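PDB 4DPO: conserved protein from Methanosarcina mazei, which is of unknown function but belongs to the antibiotic biosynthesis monooxygenase family and may be an oxygenase. Local coordinates for residues Asn32-Glu37 against Glu72-Leu77; Gln40-Leu45 against Pro100-Cys105. All blocks are in the same frame, centred on the assembly; numbering follows the deposited sequence.

In the fold
Contact 1 pairs the end of strand 26-33 with the start of strand 73-80 in a four-stranded antiparallel sheet; contact 2 packs the two long helices, 39-54 and 93-104, that lie over one face of that sheet. Their centres are about 10 Å apart, and 40-45 follows 32-37 after two residues. A probable hydrogen bond from K35 N to C105 O, 3.0 Å long, ties the loop after the first strand to C105, which follows helix 93-104. L74 of contact 1 packs against F42 and M43 of the first helix; its CD1 lies 3.8 Å from CE of the selenomethionine M43. Sheet and helices thus share one apolar layer.

Contact 1 of 2, residues Asn32-Glu37 against Glu72-Leu77; sequences NQVKPE and EILTML
N32 and L74 form an antiparallel hydrogen-bonded pair, and next to it Q33 and I73 make a non-hydrogen-bonded pair with their CA atoms 4.8 Å apart. In the first pair N32 N reaches L74 O at 3.1 Å, and L74 N returns a bond of 2.9 Å to N32 O. A third backbone bond, from V34 N to E72 O (2.9 Å), carries the pairing one step further. The paired side chains divide between the two faces of the sheet. On the face of N32 and L74, the V34 branch CG2 slants across L74 and meets its CD2 at 4.1 Å; the branched and forked apolar groups suit this side because L74 also lies beneath F42 of helix 39-54, while V34 touches V39. On the other face, Q33 has CG anti to its backbone N (chi1 -170°) and an extended chain that crosses I73 obliquely. Its CG and OE1 both come alongside I73 CD1, at 4.1 and 4.2 Å, so the long glutamine lies along the isoleucine methyl where both residues are partly exposed. Where the pairing gives way to loop, the P36 ring lies across the bent side chain of E72, with CG 4.1 Å from E72 CD. T75, on the face of I73, hydrogen-bonds through OG1 to Y115 OH of the second subunit. This is the central strand pair of a ferredoxin-like sheet whose helix-free face meets the partner subunit, consistent with the dimeric alpha-beta barrel known in this family.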
# COMPACT_ATOMS: atom_id res chain seq x y z
N ASN A 32 -7.11 7.22 -5.00
CA ASN A 32 -7.93 8.21 -5.66
C ASN A 32 -9.11 7.59 -6.40
O ASN A 32 -9.00 6.48 -6.99
CB ASN A 32 -7.08 8.93 -6.68
CG ASN A 32 -5.99 9.69 -6.04
OD1 ASN A 32 -4.80 9.30 -6.08
ND2 ASN A 32 -6.36 10.79 -5.45
N GLN A 33 -10.24 8.30 -6.40
CA GLN A 33 -11.31 7.94 -7.34
C GLN A 33 -11.48 9.01 -8.38
O GLN A 33 -11.68 10.18 -8.07
CB GLN A 33 -12.62 7.64 -6.66
CG GLN A 33 -13.61 7.04 -7.63
CD GLN A 33 -14.93 6.76 -6.98
OE1 GLN A 33 -14.96 6.32 -5.84
NE2 GLN A 33 -16.03 7.02 -7.68
N VAL A 34 -11.39 8.60 -9.63
CA VAL A 34 -11.20 9.53 -10.73
C VAL A 34 -12.48 9.69 -11.62
O VAL A 34 -13.28 8.73 -11.79
CB VAL A 34 -9.86 9.17 -11.53
CG1 VAL A 34 -9.63 10.10 -12.69
CG2 VAL A 34 -8.66 9.26 -10.59
N LYS A 35 -12.69 10.91 -12.11
CA LYS A 35 -13.74 11.17 -13.10
C LYS A 35 -13.31 10.47 -14.42
O LYS A 35 -12.24 10.82 -14.97
CB LYS A 35 -13.89 12.69 -13.34
CG LYS A 35 -14.58 13.52 -12.23
CD LYS A 35 -14.51 15.00 -12.62
CE LYS A 35 -14.50 15.93 -11.41
NZ LYS A 35 -15.83 16.49 -11.09
N PRO A 36 -14.14 9.51 -14.94
CA PRO A 36 -13.78 8.75 -16.16
C PRO A 36 -13.24 9.61 -17.29
O PRO A 36 -12.34 9.17 -18.02
CB PRO A 36 -15.09 8.05 -16.55
CG PRO A 36 -15.77 7.80 -15.22
CD PRO A 36 -15.37 8.96 -14.30
N GLU A 37 -13.75 10.83 -17.40
CA GLU A 37 -13.32 11.81 -18.42
C GLU A 37 -11.94 12.40 -18.13
O GLU A 37 -11.21 12.83 -19.05
CB GLU A 37 -14.37 12.95 -18.56
N GLU A 72 -10.93 3.20 -12.49
CA GLU A 72 -11.02 4.58 -12.04
C GLU A 72 -10.52 4.76 -10.62
O GLU A 72 -10.37 5.90 -10.17
CB GLU A 72 -12.45 5.05 -12.11
CG GLU A 72 -12.76 5.67 -13.46
CD GLU A 72 -13.30 4.65 -14.46
OE1 GLU A 72 -14.25 3.91 -14.05
OE2 GLU A 72 -12.79 4.59 -15.63
N ILE A 73 -10.33 3.65 -9.91
CA ILE A 73 -9.68 3.67 -8.64
C ILE A 73 -8.20 3.63 -8.95
O ILE A 73 -7.70 2.60 -9.33
CB ILE A 73 -10.04 2.41 -7.87
CG1 ILE A 73 -11.57 2.28 -7.74
CG2 ILE A 73 -9.27 2.36 -6.52
CD1 ILE A 73 -12.27 3.24 -6.72
N LEU A 74 -7.51 4.75 -8.77
CA LEU A 74 -6.07 4.87 -9.03
C LEU A 74 -5.20 5.28 -7.77
O LEU A 74 -5.20 6.46 -7.33
CB LEU A 74 -5.84 5.87 -10.14
CG LEU A 74 -5.76 5.51 -11.64
CD1 LEU A 74 -5.43 4.08 -11.92
CD2 LEU A 74 -7.00 5.95 -12.41
N THR A 75 -4.44 4.33 -7.21
CA THR A 75 -3.81 4.56 -5.93
C THR A 75 -2.35 4.98 -6.09
O THR A 75 -1.71 4.59 -7.04
CB THR A 75 -4.02 3.35 -5.05
OG1 THR A 75 -5.45 3.15 -4.89
CG2 THR A 75 -3.37 3.51 -3.68
N MSE A 76 -1.86 5.86 -5.22
CA MSE A 76 -0.44 6.18 -5.17
C MSE A 76 0.26 5.33 -4.09
O MSE A 76 -0.20 5.26 -2.95
CB MSE A 76 -0.24 7.63 -4.83
CG MSE A 76 0.41 8.45 -5.90
SE MSE A 76 -1.11 9.13 -6.97
CE MSE A 76 -2.47 7.76 -6.80
N LEU A 77 1.36 4.68 -4.45
CA LEU A 77 2.00 3.78 -3.49
C LEU A 77 3.41 4.23 -3.38
O LEU A 77 4.09 4.32 -4.39
CB LEU A 77 1.88 2.30 -3.88
CG LEU A 77 0.46 1.72 -3.92
CD1 LEU A 77 0.62 0.23 -4.13
CD2 LEU A 77 -0.38 1.98 -2.65

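Contact 2 of 2, residues Gln40-Leu45 against Pro100-Cys105; sequences QEFMNL and PLLSEC
L102 meets both F42 and L45 where the two helices of the ferredoxin-like beta-alpha-beta-beta-alpha-beta fold run side by side over the sheet. Their segments are nearly antiparallel, at 161°, with axes 9.4 Å apart. CD1 of L102 touches both residues: it stands 3.6 Å from F42 CD2 and 3.4 Å from L45 CB, approaching the aromatic ring obliquely. Behind it, L102 CG lies 3.8 Å from F42 CE2. A chi1 of -177° swings the F42 ring away from its own backbone N and toward the sheet, where it also touches L106; a broad, flat aromatic group can thus fill space between both helices and the strands below. C105 takes a different place around the same ring, its CB lying at the edge, near the ring plane, 3.9 Å from CD2. Further along helix 39-54, L45 is directed toward the partner helix and meets L101 at about a right angle, with CD1 3.8 Å from L101 CB and CD2 3.9 Å from L101 CD1. Forked leucines suit this outer side, where two methyls can straddle the stem of a neighbour. The small C105 completes the interface, its SG 4.3 Å from L45 CD1.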
# COMPACT_ATOMS: atom_id res chain seq x y z
N GLN A 40 -7.08 10.42 -18.59
CA GLN A 40 -5.89 10.79 -19.36
C GLN A 40 -5.17 11.98 -18.75
O GLN A 40 -3.93 11.95 -18.66
CB GLN A 40 -6.16 11.00 -20.87
N GLU A 41 -5.92 13.01 -18.32
CA GLU A 41 -5.31 14.23 -17.71
C GLU A 41 -4.66 13.97 -16.34
O GLU A 41 -3.63 14.57 -15.99
CB GLU A 41 -6.32 15.40 -17.60
N PHE A 42 -5.28 13.09 -15.58
CA PHE A 42 -4.77 12.65 -14.32
C PHE A 42 -3.44 11.97 -14.55
O PHE A 42 -2.43 12.39 -13.98
CB PHE A 42 -5.73 11.68 -13.71
CG PHE A 42 -5.33 11.22 -12.36
CD1 PHE A 42 -4.70 9.99 -12.18
CD2 PHE A 42 -5.56 12.01 -11.24
CE1 PHE A 42 -4.33 9.55 -10.89
CE2 PHE A 42 -5.19 11.58 -9.96
CZ PHE A 42 -4.59 10.34 -9.78
N MSE A 43 -3.45 10.92 -15.37
CA MSE A 43 -2.19 10.23 -15.76
C MSE A 43 -1.10 11.16 -16.23
O MSE A 43 0.03 10.98 -15.80
CB MSE A 43 -2.39 9.16 -16.83
CG MSE A 43 -3.37 8.05 -16.44
SE MSE A 43 -2.77 7.09 -14.84
CE MSE A 43 -3.97 5.56 -15.10
N ASN A 44 -1.39 12.14 -17.09
CA ASN A 44 -0.32 13.03 -17.53
C ASN A 44 0.24 13.83 -16.39
O ASN A 44 1.42 14.17 -16.40
CB ASN A 44 -0.77 13.96 -18.67
CG ASN A 44 -1.37 13.19 -19.84
OD1 ASN A 44 -0.82 12.16 -20.27
ND2 ASN A 44 -2.53 13.66 -20.34
N LEU A 45 -0.59 14.10 -15.39
CA LEU A 45 -0.09 14.84 -14.21
C LEU A 45 0.78 13.99 -13.27
O LEU A 45 1.83 14.47 -12.84
CB LEU A 45 -1.23 15.53 -13.45
CG LEU A 45 -1.87 16.71 -14.21
CD1 LEU A 45 -3.25 17.00 -13.64
CD2 LEU A 45 -0.92 17.91 -14.23
N PRO A 100 -2.63 20.44 -6.61
CA PRO A 100 -3.93 21.01 -6.81
C PRO A 100 -4.59 20.60 -8.15
O PRO A 100 -5.80 20.42 -8.23
CB PRO A 100 -3.63 22.50 -6.73
CG PRO A 100 -2.38 22.57 -5.84
CD PRO A 100 -1.60 21.47 -6.42
N LEU A 101 -3.78 20.41 -9.18
CA LEU A 101 -4.28 20.06 -10.50
C LEU A 101 -4.88 18.67 -10.50
O LEU A 101 -6.01 18.40 -11.01
CB LEU A 101 -3.12 20.12 -11.49
CG LEU A 101 -2.39 21.48 -11.57
CD1 LEU A 101 -1.20 21.45 -12.56
CD2 LEU A 101 -3.39 22.57 -11.98
N LEU A 102 -4.10 17.77 -9.91
CA LEU A 102 -4.48 16.39 -9.70
C LEU A 102 -5.83 16.35 -9.04
O LEU A 102 -6.70 15.63 -9.48
CB LEU A 102 -3.46 15.80 -8.78
CG LEU A 102 -2.89 14.45 -9.15
CD1 LEU A 102 -2.75 14.24 -10.65
CD2 LEU A 102 -1.53 14.36 -8.47
N SER A 103 -6.02 17.17 -8.00
CA SER A 103 -7.32 17.22 -7.32
C SER A 103 -8.56 17.65 -8.12
O SER A 103 -9.65 17.19 -7.84
CB SER A 103 -7.21 18.04 -6.06
OG SER A 103 -6.49 17.24 -5.14
N GLU A 104 -8.39 18.51 -9.11
CA GLU A 104 -9.51 18.81 -10.02
C GLU A 104 -10.04 17.53 -10.75
O GLU A 104 -11.17 17.54 -11.25
CB GLU A 104 -9.18 19.96 -10.99
N CYS A 105 -9.28 16.44 -10.77
CA CYS A 105 -9.67 15.27 -11.55
C CYS A 105 -10.57 14.29 -10.79
O CYS A 105 -11.08 13.33 -11.37
CB CYS A 105 -8.44 14.56 -12.13
SG CYS A 105 -7.24 15.68 -12.97